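PDB 4UYP: cellulosomal scaffoldin adaptor protein B from Acetivibrio cellulolyticus, which carries a C-terminal type I dockerin that binds calcium and docks onto a cohesin of the anchoring scaffoldin ScaC in cellulosome assembly. Local coordinates for residues 20-25 with 49-54. The protein carries 2 engineered substitutions. Numbering follows the deposited sequence.
With CA (calcium ion), chain K.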
loop_
_atom_site.group_PDB
_atom_site.type_symbol
_atom_site.label_atom_id
_atom_site.label_comp_id
_atom_site.label_asym_id
_atom_site.label_seq_id
_atom_site.Cartn_x
_atom_site.Cartn_y
_atom_site.Cartn_z
ATOM N N LEU B 20 -4.976 -17.420 -11.604
ATOM C CA LEU B 20 -3.651 -16.876 -11.458
ATOM C C LEU B 20 -3.627 -15.384 -11.497
ATOM O O LEU B 20 -2.906 -14.719 -10.720
ATOM C CB LEU B 20 -2.687 -17.432 -12.492
ATOM C CG LEU B 20 -2.486 -18.929 -12.332
ATOM C CD1 LEU B 20 -1.696 -19.504 -13.530
ATOM C CD2 LEU B 20 -1.545 -19.124 -11.111
ATOM N N ILE B 21 -4.442 -14.739 -12.388
ATOM C CA ILE B 21 -4.500 -13.301 -12.396
ATOM C C ILE B 21 -5.076 -12.823 -11.045
ATOM O O ILE B 21 -4.553 -11.820 -10.485
ATOM C CB ILE B 21 -5.394 -12.802 -13.534
ATOM C CG1 ILE B 21 -4.765 -13.205 -14.889
ATOM C CG2 ILE B 21 -5.495 -11.305 -13.491
ATOM C CD1 ILE B 21 -5.649 -12.846 -16.109
ATOM N N ARG B 22 -6.130 -13.484 -10.555
ATOM C CA ARG B 22 -6.648 -13.115 -9.220
ATOM C C ARG B 22 -5.531 -13.257 -8.105
ATOM O O ARG B 22 -5.433 -12.355 -7.223
ATOM C CB ARG B 22 -7.891 -13.952 -8.949
ATOM C CG ARG B 22 -8.524 -13.592 -7.578
ATOM C CD ARG B 22 -9.793 -14.415 -7.413
ATOM N NE ARG B 22 -9.466 -15.833 -7.207
ATOM C CZ ARG B 22 -10.342 -16.811 -7.393
ATOM N NH1 ARG B 22 -11.548 -16.622 -7.903
ATOM N NH2 ARG B 22 -9.953 -18.024 -7.031
ATOM N N ASP B 23 -4.702 -14.278 -8.205
ATOM C CA ASP B 23 -3.601 -14.447 -7.190
ATOM C C ASP B 23 -2.723 -13.252 -7.292
ATOM O O ASP B 23 -2.195 -12.778 -6.236
ATOM C CB ASP B 23 -2.785 -15.708 -7.489
ATOM C CG ASP B 23 -3.443 -16.962 -7.076
ATOM O OD1 ASP B 23 -4.460 -16.962 -6.381
ATOM O OD2 ASP B 23 -2.819 -18.001 -7.586
ATOM N N TYR B 24 -2.398 -12.720 -8.500
ATOM C CA TYR B 24 -1.572 -11.534 -8.584
ATOM C C TYR B 24 -2.199 -10.280 -7.972
ATOM O O TYR B 24 -1.564 -9.500 -7.221
ATOM C CB TYR B 24 -1.259 -11.259 -10.102
ATOM C CG TYR B 24 -0.241 -10.217 -10.359
ATOM C CD1 TYR B 24 -0.583 -8.858 -10.446
ATOM C CD2 TYR B 24 1.133 -10.596 -10.478
ATOM C CE1 TYR B 24 0.383 -7.870 -10.636
ATOM C CE2 TYR B 24 2.041 -9.590 -10.762
ATOM C CZ TYR B 24 1.685 -8.253 -10.780
ATOM O OH TYR B 24 2.701 -7.310 -11.000
ATOM N N VAL B 25 -3.505 -10.065 -8.281
ATOM C CA VAL B 25 -4.209 -8.958 -7.702
ATOM C C VAL B 25 -4.258 -9.026 -6.158
ATOM O O VAL B 25 -4.119 -7.980 -5.474
ATOM C CB VAL B 25 -5.611 -8.890 -8.356
ATOM C CG1 VAL B 25 -6.383 -7.761 -7.671
ATOM C CG2 VAL B 25 -5.504 -8.602 -9.850
ATOM N N ILE B 49 -2.300 -4.912 -14.544
ATOM C CA ILE B 49 -3.075 -6.103 -14.199
ATOM C C ILE B 49 -4.044 -5.729 -13.053
ATOM O O ILE B 49 -3.597 -5.263 -11.985
ATOM C CB ILE B 49 -2.138 -7.222 -13.837
ATOM C CG1 ILE B 49 -1.041 -7.375 -14.924
ATOM C CG2 ILE B 49 -2.866 -8.556 -13.697
ATOM C CD1 ILE B 49 -0.157 -8.601 -14.719
ATOM N N LYS B 50 -5.330 -5.881 -13.286
ATOM C CA LYS B 50 -6.363 -5.531 -12.312
ATOM C C LYS B 50 -7.382 -6.582 -12.298
ATOM O O LYS B 50 -7.404 -7.533 -13.078
ATOM C CB LYS B 50 -6.989 -4.206 -12.635
ATOM C CG LYS B 50 -5.984 -3.015 -12.752
ATOM C CD LYS B 50 -6.655 -1.735 -13.161
ATOM C CE LYS B 50 -7.508 -1.185 -12.083
ATOM N NZ LYS B 50 -8.090 0.157 -12.450
ATOM N N ILE B 51 -8.319 -6.502 -11.299
ATOM C CA ILE B 51 -9.280 -7.569 -11.165
ATOM C C ILE B 51 -10.131 -7.794 -12.430
ATOM O O ILE B 51 -10.586 -8.933 -12.631
ATOM C CB ILE B 51 -10.181 -7.346 -9.853
ATOM C CG1 ILE B 51 -10.998 -8.628 -9.454
ATOM C CG2 ILE B 51 -11.104 -6.162 -10.030
ATOM C CD1 ILE B 51 -10.132 -9.849 -9.241
ATOM N N ASN B 52 -10.394 -6.717 -13.174
ATOM C CA ASN B 52 -11.255 -7.015 -14.323
ATOM C C ASN B 52 -10.524 -7.824 -15.375
ATOM O O ASN B 52 -11.221 -8.541 -16.109
ATOM C CB ASN B 52 -11.709 -5.689 -14.945
ATOM C CG ASN B 52 -10.585 -4.945 -15.634
ATOM O OD1 ASN B 52 -9.489 -4.735 -15.086
ATOM N ND2 ASN B 52 -10.828 -4.512 -16.900
ATOM N N ASP B 53 -9.200 -7.825 -15.430
ATOM C CA ASP B 53 -8.492 -8.750 -16.350
ATOM C C ASP B 53 -8.824 -10.151 -15.978
ATOM O O ASP B 53 -9.021 -11.012 -16.832
ATOM C CB ASP B 53 -6.999 -8.510 -16.312
ATOM C CG ASP B 53 -6.590 -7.154 -16.799
ATOM O OD1 ASP B 53 -6.835 -6.772 -17.981
ATOM O OD2 ASP B 53 -5.891 -6.367 -16.061
ATOM N N ALA B 54 -8.908 -10.464 -14.634
ATOM C CA ALA B 54 -9.165 -11.838 -14.247
ATOM C C ALA B 54 -10.610 -12.230 -14.667
ATOM O O ALA B 54 -10.790 -13.346 -15.154
ATOM C CB ALA B 54 -9.004 -11.911 -12.669
HETATM CA CA CA K . -5.561 -4.584 -17.580
HETATM O O HOH W 1 -7.384 -3.577 -16.352
#
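In this dockerin, a pair of EF-hand-like calcium motifs, helix 15-26 packs against the end of the second calcium loop and the first turn of helix 51-61. The tight part is built round Ile21: its CG2, anti to the backbone N (CG1 sits beside N, chi1 -64°), reaches Ala54 CB at 3.7 Å and, on another side, Ile49 CG2 at 3.8 Å. One turn on, Val25 sets its CG2 against the backbone, 3.7 Å from Lys50 C. Ile49 lies across Tyr24 at about a right angle; in the conformer given, its CD1 sits 4.3 Å from the Tyr24 ring centroid over one face, a CH-pi contact; Met38 of helix 37-41 touches both residues. Looser is the side of Arg22 and Ile51, where Arg22 CG comes no closer than 4.4 Å to Ile51 CD1; there the neighbouring ScaC cohesin takes over, its Glu78 forming a salt bridge with Arg22. No hydrogen bond joins the two segments; the polar bonds lie within 49-54. Asp53 grips the calcium with both carboxylate oxygens; Asp42, Asp44, Asn46 and the backbone O of Ser48 help complete the site. Asp53 OD2, 2.4 Å from the ion CA, also accepts a hydrogen bond from Lys50 N, 2.9 Å away, through its anti lone pair.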